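Local coordinates for protein CaaX farnesyltransferase beta subunit Ram1 (Aspergillus fumigatus, PDB 4L9P) that probably carries the peptide-binding role in a zinc-dependent heterodimer that transfers a farnesyl group from farnesyl diphosphate to a cysteine near the C-terminus of target proteins, at residues W153-W157 against S431-Y436; A160-G166 against L491-H495; Q94-V98 against Y350-G354. All blocks are in the same frame, centred on the assembly; numbering follows the deposited sequence. Where two conformers were deposited one is given.

Contact 1. Residues W153-W157 against S431-Y436; sequences WMVYW and SYHTCY. With ZN (zinc ion), chain J; EDO (1,2-ethanediol), chain M.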
ATOM      1  N   TRP B 153       0.389  14.995   6.219  1.00  6.55           N
ATOM      2  CA  TRP B 153      -0.300  13.757   6.588  1.00  6.08           C
ATOM      3  C   TRP B 153      -0.977  13.848   7.948  1.00  6.30           C
ATOM      4  O   TRP B 153      -2.098  13.339   8.132  1.00  6.59           O
ATOM      5  CB  TRP B 153       0.636  12.570   6.631  1.00  6.10           C
ATOM      6  CG  TRP B 153       0.972  11.955   5.322  1.00  6.23           C
ATOM      7  CD1 TRP B 153       2.231  11.741   4.830  1.00  9.25           C
ATOM      8  CD2 TRP B 153       0.070  11.323   4.408  1.00  5.72           C
ATOM      9  NE1 TRP B 153       2.154  11.052   3.646  1.00  8.90           N
ATOM     10  CE2 TRP B 153       0.839  10.789   3.351  1.00  7.40           C
ATOM     11  CE3 TRP B 153      -1.312  11.123   4.393  1.00  6.40           C
ATOM     12  CZ2 TRP B 153       0.289  10.083   2.290  1.00  7.25           C
ATOM     13  CZ3 TRP B 153      -1.872  10.422   3.297  1.00  7.20           C
ATOM     14  CH2 TRP B 153      -1.063   9.912   2.291  1.00  5.96           C
ATOM     15  N   MET B 154      -0.309  14.426   8.949  0.73  6.36           N
ATOM     16  CA  MET B 154      -0.920  14.482  10.303  0.73  7.18           C
ATOM     17  C   MET B 154      -2.203  15.322  10.296  0.73  6.69           C
ATOM     18  O   MET B 154      -3.149  15.040  11.061  0.73  7.41           O
ATOM     19  CB  MET B 154       0.086  15.028  11.335  0.73  9.18           C
ATOM     20  CG  MET B 154       1.379  14.204  11.295  0.73 11.39           C
ATOM     21  SD  MET B 154       2.766  14.979  12.100  0.73 16.67           S
ATOM     22  CE  MET B 154       1.967  14.883  13.603  0.73 13.25           C
ATOM     23  N   VAL B 155      -2.235  16.336   9.435  1.00  7.11           N
ATOM     24  CA  VAL B 155      -3.485  17.117   9.275  1.00  6.84           C
ATOM     25  C   VAL B 155      -4.568  16.251   8.624  1.00  6.81           C
ATOM     26  O   VAL B 155      -5.685  16.147   9.147  1.00  7.02           O
ATOM     27  CB  VAL B 155      -3.246  18.393   8.427  1.00  7.51           C
ATOM     28  CG1 VAL B 155      -4.600  19.090   8.194  1.00  9.21           C
ATOM     29  CG2 VAL B 155      -2.259  19.324   9.163  1.00  8.97           C
ATOM     30  N   TYR B 156      -4.223  15.572   7.539  1.00  6.18           N
ATOM     31  CA  TYR B 156      -5.175  14.719   6.852  1.00  5.37           C
ATOM     32  C   TYR B 156      -5.702  13.606   7.761  1.00  5.22           C
ATOM     33  O   TYR B 156      -6.914  13.378   7.790  1.00  5.93           O
ATOM     34  CB  TYR B 156      -4.537  14.128   5.584  1.00  5.37           C
ATOM     35  CG  TYR B 156      -5.387  13.001   5.039  1.00  4.39           C
ATOM     36  CD1 TYR B 156      -6.651  13.232   4.380  1.00  4.76           C
ATOM     37  CD2 TYR B 156      -4.958  11.678   5.212  1.00  4.72           C
ATOM     38  CE1 TYR B 156      -7.451  12.118   3.967  1.00  5.61           C
ATOM     39  CE2 TYR B 156      -5.756  10.581   4.799  1.00  4.61           C
ATOM     40  CZ  TYR B 156      -6.976  10.827   4.152  1.00  4.49           C
ATOM     41  OH  TYR B 156      -7.729   9.768   3.741  1.00  6.04           O
ATOM     42  N   TRP B 157      -4.815  12.862   8.421  1.00  5.31           N
ATOM     43  CA  TRP B 157      -5.285  11.700   9.215  1.00  4.77           C
ATOM     44  C   TRP B 157      -6.248  12.157  10.292  1.00  5.22           C
ATOM     45  O   TRP B 157      -7.276  11.489  10.586  1.00  6.88           O
ATOM     46  CB  TRP B 157      -4.093  10.992   9.921  1.00  5.17           C
ATOM     47  CG  TRP B 157      -3.158  10.347   8.912  1.00  5.48           C
ATOM     48  CD1 TRP B 157      -3.510   9.704   7.752  1.00  6.36           C
ATOM     49  CD2 TRP B 157      -1.744  10.225   9.029  1.00  6.35           C
ATOM     50  NE1 TRP B 157      -2.368   9.256   7.109  1.00  7.64           N
ATOM     51  CE2 TRP B 157      -1.281   9.561   7.875  1.00  7.65           C
ATOM     52  CE3 TRP B 157      -0.809  10.657  10.003  1.00  8.61           C
ATOM     53  CZ2 TRP B 157       0.087   9.308   7.655  1.00  9.08           C
ATOM     54  CZ3 TRP B 157       0.562  10.396   9.784  1.00  9.68           C
ATOM     55  CH2 TRP B 157       0.970   9.729   8.614  1.00  9.75           C
ATOM     56  N   SER B 431      -2.107   8.636  14.961  1.00  5.99           N
ATOM     57  CA  SER B 431      -3.265   9.136  14.232  1.00  5.99           C
ATOM     58  C   SER B 431      -3.408   8.488  12.840  1.00  5.63           C
ATOM     59  O   SER B 431      -4.500   8.437  12.286  1.00  5.85           O
ATOM     60  CB  SER B 431      -3.245  10.663  14.158  1.00  7.45           C
ATOM     61  OG  SER B 431      -2.142  11.119  13.412  1.00  8.49           O
ATOM     62  N   TYR B 432      -2.292   7.956  12.306  1.00  5.35           N
ATOM     63  CA  TYR B 432      -2.332   7.179  11.037  1.00  4.76           C
ATOM     64  C   TYR B 432      -3.166   5.914  11.257  1.00  4.27           C
ATOM     65  O   TYR B 432      -4.104   5.620  10.453  1.00  4.86           O
ATOM     66  CB  TYR B 432      -0.892   6.835  10.594  1.00  4.78           C
ATOM     67  CG  TYR B 432      -0.753   5.740   9.596  1.00  4.48           C
ATOM     68  CD1 TYR B 432      -0.822   6.001   8.206  1.00  4.67           C
ATOM     69  CD2 TYR B 432      -0.583   4.422  10.019  1.00  4.27           C
ATOM     70  CE1 TYR B 432      -0.716   4.958   7.289  1.00  3.91           C
ATOM     71  CE2 TYR B 432      -0.456   3.382   9.106  1.00  4.05           C
ATOM     72  CZ  TYR B 432      -0.526   3.644   7.742  1.00  4.07           C
ATOM     73  OH  TYR B 432      -0.453   2.567   6.876  1.00  4.75           O
ATOM     74  N   HIS B 433      -2.851   5.133  12.310  1.00  4.68           N
ATOM     75  CA  HIS B 433      -3.619   3.928  12.606  1.00  3.95           C
ATOM     76  C   HIS B 433      -5.066   4.268  13.000  1.00  5.08           C
ATOM     77  O   HIS B 433      -5.976   3.481  12.715  1.00  6.54           O
ATOM     78  CB  HIS B 433      -2.898   3.063  13.634  1.00  3.95           C
ATOM     79  CG  HIS B 433      -1.771   2.303  12.979  1.00  3.90           C
ATOM     80  ND1 HIS B 433      -0.451   2.709  13.054  1.00  5.23           N
ATOM     81  CD2 HIS B 433      -1.817   1.211  12.183  1.00  4.27           C
ATOM     82  CE1 HIS B 433       0.281   1.886  12.287  1.00  4.68           C
ATOM     83  NE2 HIS B 433      -0.527   0.979  11.744  1.00  4.60           N
ATOM     84  N   THR B 434      -5.272   5.389  13.654  1.00  5.37           N
ATOM     85  CA  THR B 434      -6.623   5.796  14.036  1.00  5.29           C
ATOM     86  C   THR B 434      -7.418   6.124  12.764  1.00  5.71           C
ATOM     87  O   THR B 434      -8.550   5.601  12.569  1.00  6.46           O
ATOM     88  CB  THR B 434      -6.568   7.044  14.961  1.00  6.51           C
ATOM     89  OG1 THR B 434      -5.842   6.695  16.133  1.00  6.12           O
ATOM     90  CG2 THR B 434      -7.980   7.483  15.341  1.00  7.52           C
ATOM     91  N   CYS B 435      -6.861   6.952  11.874  1.00  4.54           N
ATOM     92  CA  CYS B 435      -7.567   7.220  10.635  1.00  4.76           C
ATOM     93  C   CYS B 435      -7.938   5.944   9.846  1.00  3.91           C
ATOM     94  O   CYS B 435      -9.103   5.770   9.389  1.00  4.40           O
ATOM     95  CB  CYS B 435      -6.655   8.121   9.758  1.00  5.70           C
ATOM     96  SG  CYS B 435      -7.238   8.410   8.078  1.00  7.05           S
ATOM     97  N   TYR B 436      -6.940   5.076   9.620  1.00  3.62           N
ATOM     98  CA  TYR B 436      -7.200   3.967   8.705  1.00  3.56           C
ATOM     99  C   TYR B 436      -8.001   2.816   9.329  1.00  3.89           C
ATOM    100  O   TYR B 436      -8.761   2.174   8.600  1.00  4.34           O
ATOM    101  CB  TYR B 436      -5.899   3.487   8.028  1.00  3.65           C
ATOM    102  CG  TYR B 436      -5.416   4.562   7.053  1.00  4.33           C
ATOM    103  CD1 TYR B 436      -6.233   5.039   6.003  1.00  4.30           C
ATOM    104  CD2 TYR B 436      -4.145   5.125   7.195  1.00  4.35           C
ATOM    105  CE1 TYR B 436      -5.797   5.985   5.083  1.00  4.58           C
ATOM    106  CE2 TYR B 436      -3.712   6.079   6.301  1.00  4.02           C
ATOM    107  CZ  TYR B 436      -4.500   6.520   5.250  1.00  3.59           C
ATOM    108  OH  TYR B 436      -4.061   7.490   4.360  1.00  4.21           O
TER
HETATM  109 ZN    ZN J 601       0.016  -0.213  10.188  1.00  5.22          ZN
HETATM  110  C1  EDO M 604       1.074  11.511  14.716  1.00 16.48           C
HETATM  111  O1  EDO M 604       0.663  10.874  13.512  1.00 18.09           O
HETATM  112  C2  EDO M 604       1.139  10.674  15.952  1.00 17.15           C
HETATM  113  O2  EDO M 604      -0.174  10.205  16.220  1.00 14.60           O
HETATM  114  O   HOH W   1      -2.654  13.755  13.357  1.00  9.74           O
HETATM  115  O   HOH W   2      -5.806   8.088   2.423  1.00  6.53           O
HETATM  116  O   HOH W   3      -1.258   7.659   4.784  1.00 14.00           O
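Trp-157 pushes its indole into the hole formed by Ser-431, Tyr-432, Cys-435 and Tyr-436, a knob-into-hole fit between helix segments whose axes come within 9.3 Å and run at 35° to each other. Tyr-432 CB sits over the centre of the six-membered ring, 3.6 Å from its centroid, a CH-pi contact along the ring normal. With CG anti to the backbone N (chi1 162°), the phenol turns its edge toward the same indole face, CD1 lying 3.5 Å from Trp-157 CZ2 and the planes at 78°, an offset edge-to-face pair. Tyr-436 comes obliquely at the pyrrole end, its CE2 3.5 Å from Trp-157 NE1.

Both helices belong to the alpha-alpha toroid of the prenyltransferase beta subunits, and here they face its central pocket: Trp-153 and Tyr-432 touch the bound farnesyl diphosphate analogue, while His-433 NE2 binds the zinc ion alongside Asp-365 and Cys-367. Tyr-432 OH hydrogen-bonds to Trp-371.

No hydrogen bond crosses directly between the segments, so waters do the polar work. One accepts from Trp-157 NE1 at 3.0 Å and bonds to Tyr-436 OH. A second joins that hydroxyl to Tyr-156 OH, which also bonds Val-499 O. Ser-431 OG lies near the indole plane at its CE3 edge; a third water ties it to Met-154 O, and 1,2-ethanediol, probably from the crystallisation liquor, bonds it through O1.

Contact 2. Residues A160-G166 against L491-H495; sequences AGLCLLG and LVPFH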
ATOM      1  N   ALA B 160      -9.633  13.401   8.635  1.00  5.91           N
ATOM      2  CA  ALA B 160     -10.362  12.237   8.154  1.00  5.33           C
ATOM      3  C   ALA B 160     -10.997  11.468   9.324  1.00  5.63           C
ATOM      4  O   ALA B 160     -12.191  11.124   9.252  1.00  5.79           O
ATOM      5  CB  ALA B 160      -9.405  11.287   7.384  1.00  5.46           C
ATOM      6  N   GLY B 161     -10.258  11.219  10.415  1.00  5.42           N
ATOM      7  CA  GLY B 161     -10.862  10.542  11.575  1.00  6.38           C
ATOM      8  C   GLY B 161     -12.015  11.328  12.183  1.00  5.88           C
ATOM      9  O   GLY B 161     -13.037  10.749  12.521  1.00  6.52           O
ATOM     10  N   LEU B 162     -11.829  12.636  12.311  1.00  6.03           N
ATOM     11  CA  LEU B 162     -12.922  13.483  12.824  1.00  7.22           C
ATOM     12  C   LEU B 162     -14.144  13.435  11.907  1.00  7.67           C
ATOM     13  O   LEU B 162     -15.296  13.372  12.387  1.00  8.69           O
ATOM     14  CB  LEU B 162     -12.434  14.920  12.974  1.00  8.56           C
ATOM     15  CG  LEU B 162     -11.346  15.093  14.035  1.00  9.47           C
ATOM     16  CD1 LEU B 162     -10.734  16.546  13.943  1.00 11.98           C
ATOM     17  CD2 LEU B 162     -11.866  14.797  15.439  1.00  9.89           C
ATOM     18  N   CYS B 163     -13.960  13.527  10.586  0.82  7.08           N
ATOM     19  CA  CYS B 163     -15.080  13.375   9.636  0.82  7.12           C
ATOM     20  C   CYS B 163     -15.755  12.023   9.770  0.82  6.97           C
ATOM     21  O   CYS B 163     -17.003  11.976   9.865  0.82  8.21           O
ATOM     22  CB  CYS B 163     -14.654  13.573   8.170  0.82  8.21           C
ATOM     23  SG  CYS B 163     -14.244  15.237   7.723  0.82 10.79           S
ATOM     24  N   LEU B 164     -14.997  10.941   9.826  1.00  7.13           N
ATOM     25  CA  LEU B 164     -15.597   9.617   9.985  1.00  6.58           C
ATOM     26  C   LEU B 164     -16.499   9.551  11.222  1.00  6.41           C
ATOM     27  O   LEU B 164     -17.580   9.011  11.183  1.00  8.19           O
ATOM     28  CB  LEU B 164     -14.463   8.581  10.088  1.00  5.73           C
ATOM     29  CG  LEU B 164     -13.843   8.322   8.693  1.00  5.50           C
ATOM     30  CD1 LEU B 164     -12.424   7.721   8.907  1.00  6.86           C
ATOM     31  CD2 LEU B 164     -14.681   7.323   7.921  1.00  7.66           C
ATOM     32  N   LEU B 165     -16.011  10.125  12.312  1.00  6.38           N
ATOM     33  CA  LEU B 165     -16.741  10.128  13.579  1.00  7.22           C
ATOM     34  C   LEU B 165     -17.893  11.143  13.613  1.00  9.39           C
ATOM     35  O   LEU B 165     -18.583  11.229  14.638  1.00 11.03           O
ATOM     36  CB  LEU B 165     -15.763  10.430  14.718  1.00  8.10           C
ATOM     37  CG  LEU B 165     -14.875   9.224  15.031  1.00  9.03           C
ATOM     38  CD1 LEU B 165     -13.670   9.674  15.826  1.00  8.91           C
ATOM     39  CD2 LEU B 165     -15.639   8.100  15.827  1.00 10.01           C
ATOM     40  N   GLY B 166     -18.101  11.886  12.533  1.00  8.90           N
ATOM     41  CA  GLY B 166     -19.306  12.710  12.431  1.00  9.70           C
ATOM     42  C   GLY B 166     -19.120  14.136  12.835  1.00 11.33           C
ATOM     43  O   GLY B 166     -20.151  14.843  13.022  1.00 12.66           O
ATOM     44  N   LEU B 491     -20.198   5.104  11.166  1.00  5.31           N
ATOM     45  CA  LEU B 491     -19.389   6.230  10.734  1.00  6.02           C
ATOM     46  C   LEU B 491     -19.878   6.782   9.419  1.00  6.35           C
ATOM     47  O   LEU B 491     -20.662   6.132   8.711  1.00  7.51           O
ATOM     48  CB  LEU B 491     -17.940   5.676  10.543  1.00  5.89           C
ATOM     49  CG  LEU B 491     -17.308   5.099  11.821  1.00  6.36           C
ATOM     50  CD1 LEU B 491     -15.893   4.515  11.489  1.00  7.95           C
ATOM     51  CD2 LEU B 491     -17.197   6.161  12.924  1.00  7.46           C
ATOM     52  N   VAL B 492     -19.414   7.984   9.078  1.00  6.50           N
ATOM     53  CA  VAL B 492     -19.743   8.583   7.794  1.00  7.73           C
ATOM     54  C   VAL B 492     -19.124   7.761   6.669  1.00  6.61           C
ATOM     55  O   VAL B 492     -18.011   7.283   6.811  1.00  6.66           O
ATOM     56  CB  VAL B 492     -19.218  10.034   7.839  1.00 11.13           C
ATOM     57  CG1 VAL B 492     -19.102  10.695   6.521  1.00 14.77           C
ATOM     58  CG2 VAL B 492     -19.964  10.861   8.925  1.00 10.80           C
ATOM     59  N   PRO B 493     -19.809   7.593   5.531  1.00  6.86           N
ATOM     60  CA  PRO B 493     -19.206   6.827   4.400  1.00  6.78           C
ATOM     61  C   PRO B 493     -18.043   7.642   3.772  1.00  7.00           C
ATOM     62  O   PRO B 493     -18.092   8.883   3.696  1.00  7.45           O
ATOM     63  CB  PRO B 493     -20.369   6.668   3.395  1.00  7.38           C
ATOM     64  CG  PRO B 493     -21.339   7.794   3.764  1.00  7.66           C
ATOM     65  CD  PRO B 493     -21.176   8.082   5.276  1.00  7.67           C
ATOM     66  N   PHE B 494     -16.995   6.924   3.336  1.00  5.77           N
ATOM     67  CA  PHE B 494     -15.888   7.521   2.596  1.00  5.07           C
ATOM     68  C   PHE B 494     -15.846   6.978   1.177  1.00  5.84           C
ATOM     69  O   PHE B 494     -16.186   5.820   0.909  1.00  6.44           O
ATOM     70  CB  PHE B 494     -14.562   7.217   3.274  1.00  6.13           C
ATOM     71  CG  PHE B 494     -14.029   8.289   4.187  1.00  6.47           C
ATOM     72  CD1 PHE B 494     -14.883   9.179   4.871  1.00  7.27           C
ATOM     73  CD2 PHE B 494     -12.652   8.371   4.349  1.00  7.17           C
ATOM     74  CE1 PHE B 494     -14.335  10.165   5.723  1.00  7.50           C
ATOM     75  CE2 PHE B 494     -12.088   9.324   5.175  1.00  7.49           C
ATOM     76  CZ  PHE B 494     -12.933  10.255   5.893  1.00  7.52           C
ATOM     77  N   HIS B 495     -15.419   7.826   0.273  1.00  6.00           N
ATOM     78  CA  HIS B 495     -15.274   7.405  -1.116  1.00  5.86           C
ATOM     79  C   HIS B 495     -14.113   6.402  -1.212  1.00  6.21           C
ATOM     80  O   HIS B 495     -13.021   6.664  -0.714  1.00  6.78           O
ATOM     81  CB  HIS B 495     -14.906   8.667  -1.909  1.00  6.81           C
ATOM     82  CG  HIS B 495     -15.013   8.519  -3.385  1.00  6.71           C
ATOM     83  ND1 HIS B 495     -14.159   7.720  -4.124  1.00  6.90           N
ATOM     84  CD2 HIS B 495     -15.915   9.029  -4.257  1.00  7.97           C
ATOM     85  CE1 HIS B 495     -14.508   7.773  -5.402  1.00  7.90           C
ATOM     86  NE2 HIS B 495     -15.602   8.538  -5.504  1.00  6.78           N
TER
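Leu-164 and Phe-494 make the dense part of this contact, where the C-terminal end of helix 151-164, closed by a Schellman motif at Gly-166, meets an irregular loop of the alpha-alpha toroid. The leucine branch lies over one face of the phenyl ring, with CG 3.5 Å from Phe-494 CZ and CD2 3.7 Å from the ring centroid, 17° off the normal, a CH-pi contact. Torsions of -76° (chi1) and 159° (chi2) lay CG and CD2 of Leu-164 over the face; CD1 reaches only toward the CZ rim. Ala-160 CB reaches the CZ and CE2 side of the phenyl, and Cys-163 CB comes in near the ring plane at its CE1 edge. Beyond the pair, helix 431-444 packs on Leu-164 through Leu-438, Thr-439 and Ser-442. Also buried, Leu-165 and Leu-491 run alongside each other in the same direction and touch through their CD2 methyls at 3.8 Å.

The loose edge is exposed Gly-166, its CA 4.0 Å from Val-492 CG2, with the partly exposed flank of Val-492. That same methyl is close-packed on its helix side, 3.3 Å from Cys-163 O. One backbone bond fastens loop to helix: Val-492 N donates to Leu-164 O at 3.0 Å.

Contact 3. Residues Q94-V98 against Y350-G354; sequences QSETV and YAPEG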
ATOM      1  N   GLN B  94       3.783 -14.796  14.558  1.00  7.40           N
ATOM      2  CA  GLN B  94       2.352 -15.052  14.310  1.00  7.55           C
ATOM      3  C   GLN B  94       1.675 -15.580  15.586  1.00  7.83           C
ATOM      4  O   GLN B  94       0.605 -15.093  15.943  1.00  7.50           O
ATOM      5  CB  GLN B  94       2.234 -16.008  13.123  1.00  7.75           C
ATOM      6  CG  GLN B  94       0.794 -16.428  12.783  1.00  7.33           C
ATOM      7  CD  GLN B  94      -0.116 -15.255  12.463  1.00  6.55           C
ATOM      8  OE1 GLN B  94       0.304 -14.225  11.928  1.00  6.91           O
ATOM      9  NE2 GLN B  94      -1.378 -15.385  12.872  1.00  7.56           N
ATOM     10  N   SER B  95       2.313 -16.518  16.250  0.51  8.62           N
ATOM     11  CA  SER B  95       1.775 -17.076  17.484  0.51 10.14           C
ATOM     12  C   SER B  95       1.672 -16.043  18.573  0.51 10.27           C
ATOM     13  O   SER B  95       0.658 -15.980  19.284  0.51 10.72           O
ATOM     14  CB  SER B  95       2.677 -18.219  17.927  0.51 12.11           C
ATOM     15  OG  SER B  95       2.364 -19.334  17.128  0.51 14.96           O
ATOM     16  N   GLU B  96       2.679 -15.193  18.709  1.00 10.23           N
ATOM     17  CA  GLU B  96       2.606 -14.117  19.692  1.00  9.78           C
ATOM     18  C   GLU B  96       1.446 -13.176  19.406  1.00  9.26           C
ATOM     19  O   GLU B  96       0.774 -12.726  20.312  1.00 10.27           O
ATOM     20  CB  GLU B  96       3.897 -13.325  19.707  1.00 13.15           C
ATOM     21  CG  GLU B  96       5.082 -14.109  20.286  1.00 19.17           C
ATOM     22  CD  GLU B  96       6.396 -13.339  20.209  1.00 24.79           C
ATOM     23  OE1 GLU B  96       6.394 -12.168  19.781  1.00 26.57           O
ATOM     24  OE2 GLU B  96       7.442 -13.940  20.600  1.00 26.87           O
ATOM     25  N   THR B  97       1.212 -12.887  18.133  1.00  8.52           N
ATOM     26  CA  THR B  97       0.155 -11.968  17.782  1.00  7.60           C
ATOM     27  C   THR B  97      -1.199 -12.604  18.089  1.00  7.64           C
ATOM     28  O   THR B  97      -2.099 -11.950  18.647  1.00  7.94           O
ATOM     29  CB  THR B  97       0.263 -11.622  16.257  1.00  7.75           C
ATOM     30  OG1 THR B  97       1.527 -10.995  16.017  1.00  9.22           O
ATOM     31  CG2 THR B  97      -0.847 -10.619  15.827  1.00  8.45           C
ATOM     32  N   VAL B  98      -1.391 -13.842  17.701  1.00  7.67           N
ATOM     33  CA  VAL B  98      -2.635 -14.540  18.061  1.00  9.76           C
ATOM     34  C   VAL B  98      -2.871 -14.546  19.549  1.00 10.45           C
ATOM     35  O   VAL B  98      -4.000 -14.275  20.015  1.00 10.60           O
ATOM     36  CB  VAL B  98      -2.653 -15.985  17.473  1.00  9.54           C
ATOM     37  CG1 VAL B  98      -3.774 -16.824  18.133  1.00 10.46           C
ATOM     38  CG2 VAL B  98      -2.820 -15.958  15.942  1.00  9.13           C
ATOM     39  N   TYR B 350      -6.979 -13.096   8.240  1.00  4.49           N
ATOM     40  CA  TYR B 350      -6.642 -14.262   9.116  1.00  4.58           C
ATOM     41  C   TYR B 350      -7.747 -14.499  10.156  1.00  6.30           C
ATOM     42  O   TYR B 350      -8.453 -13.569  10.528  1.00  7.69           O
ATOM     43  CB  TYR B 350      -5.348 -13.956   9.907  1.00  4.58           C
ATOM     44  CG  TYR B 350      -4.092 -13.763   9.062  1.00  4.51           C
ATOM     45  CD1 TYR B 350      -4.046 -14.009   7.689  1.00  4.36           C
ATOM     46  CD2 TYR B 350      -2.956 -13.399   9.727  1.00  4.65           C
ATOM     47  CE1 TYR B 350      -2.807 -13.828   6.973  1.00  4.83           C
ATOM     48  CE2 TYR B 350      -1.736 -13.201   9.020  1.00  4.55           C
ATOM     49  CZ  TYR B 350      -1.713 -13.401   7.674  1.00  5.06           C
ATOM     50  OH  TYR B 350      -0.543 -13.237   6.930  1.00  6.76           O
ATOM     51  N   ALA B 351      -7.811 -15.725  10.637  1.00  6.31           N
ATOM     52  CA  ALA B 351      -8.606 -16.041  11.862  1.00  6.92           C
ATOM     53  C   ALA B 351      -7.630 -16.698  12.801  1.00  7.16           C
ATOM     54  O   ALA B 351      -6.771 -17.436  12.343  1.00  7.51           O
ATOM     55  CB  ALA B 351      -9.767 -16.990  11.539  1.00  7.21           C
ATOM     56  N   PRO B 352      -7.717 -16.433  14.120  1.00  6.20           N
ATOM     57  CA  PRO B 352      -8.856 -15.760  14.757  1.00  6.53           C
ATOM     58  C   PRO B 352      -8.780 -14.235  14.760  1.00  6.27           C
ATOM     59  O   PRO B 352      -9.756 -13.583  15.142  1.00  6.65           O
ATOM     60  CB  PRO B 352      -8.785 -16.285  16.248  1.00  7.57           C
ATOM     61  CG  PRO B 352      -7.273 -16.498  16.410  1.00  7.01           C
ATOM     62  CD  PRO B 352      -6.825 -17.101  15.085  1.00  7.86           C
ATOM     63  N   GLU B 353      -7.640 -13.610  14.383  1.00  6.15           N
ATOM     64  CA  GLU B 353      -7.553 -12.157  14.547  1.00  6.07           C
ATOM     65  C   GLU B 353      -8.667 -11.403  13.842  1.00  6.33           C
ATOM     66  O   GLU B 353      -9.178 -10.423  14.404  1.00  7.21           O
ATOM     67  CB  GLU B 353      -6.207 -11.633  13.940  1.00  6.33           C
ATOM     68  CG  GLU B 353      -4.953 -12.252  14.543  1.00  7.02           C
ATOM     69  CD  GLU B 353      -4.424 -13.411  13.709  1.00  7.06           C
ATOM     70  OE1 GLU B 353      -5.124 -14.433  13.547  1.00  7.89           O
ATOM     71  OE2 GLU B 353      -3.279 -13.300  13.221  1.00  7.41           O
ATOM     72  N   GLY B 354      -9.017 -11.805  12.616  1.00  6.07           N
ATOM     73  CA  GLY B 354     -10.078 -11.185  11.832  1.00  5.33           C
ATOM     74  C   GLY B 354      -9.600 -10.051  10.947  1.00  4.57           C
ATOM     75  O   GLY B 354     -10.342  -9.705  10.030  1.00  5.22           O
TER
HETATM   76  O   HOH W   4      -1.098 -11.760  12.430  1.00  5.69           O
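Gln-94 reaches from its helix to Glu-353, and its side chain is worth following outward. CB leaves the helix to one side of the loop; CG then stands anti to the backbone N (chi1 177°), and a bend at chi2 brings the amide round to the loop. CD lies 3.8 Å from Glu-353 OE2, and from there the two tips part. NE2 donates to Glu-353 OE2 at 2.8 Å with an N-H...O angle of 158°, keeping close to the plane of its own amide. It meets the syn side of the carboxylate, yet 27° out of the carboxylate plane, the amide and carboxylate planes being well turned against each other. OE1 instead accepts a hydrogen bond from a water that also donates to Glu-353 OE2, closing a small ring in which the carboxylate oxygen is held by both the amide and the water. OE1 also rests obliquely against Tyr-350, 3.7 Å from CE2, with the amide plane steeply inclined to the phenol ring.

Helix 89-105 here packs against a loop that follows helix 338-346 in the alpha-alpha toroid. The loop turns through a cis peptide before Pro-352 and a backbone bond from Gly-354 N to Tyr-350 O. Tyr-350 OH goes elsewhere, to Lys-362 O. Not far away, Ala-351 packs on Ile-341 of the alpha subunit.

One turn along the helix, Val-98 adds an apolar contact. Its CG1 meets Pro-352 CG at 3.9 Å, and its other methyl, CG2, lies 3.7 Å from Glu-353 OE1, next to the Gln-94 amide nitrogen. Leu-102 and Leu-105 extend the helix's hold on Pro-352, while Cys-101 touches Glu-353.

Contacts 1 and 2 share helix 151-164 and lie near the middle of the chain, about 12 Å apart between centres. They touch directly: Cys-435 SG is 3.7 Å from Ala-160 CB. Contact 3 stands farther from the centre of the chain, its centre about 25 Å from that of contact 1 and about 28 Å from that of contact 2, although most of its touching residues are also buried. Chemistry follows place. Beside the zinc ion and the lipid pocket, contact 1 pairs aromatic rings and bridges its polar groups through water; contact 2 sets aliphatic side chains against one phenyl ring, with a single main-chain hydrogen bond between the segments; contact 3 relies on an amide-carboxylate bond supported by water.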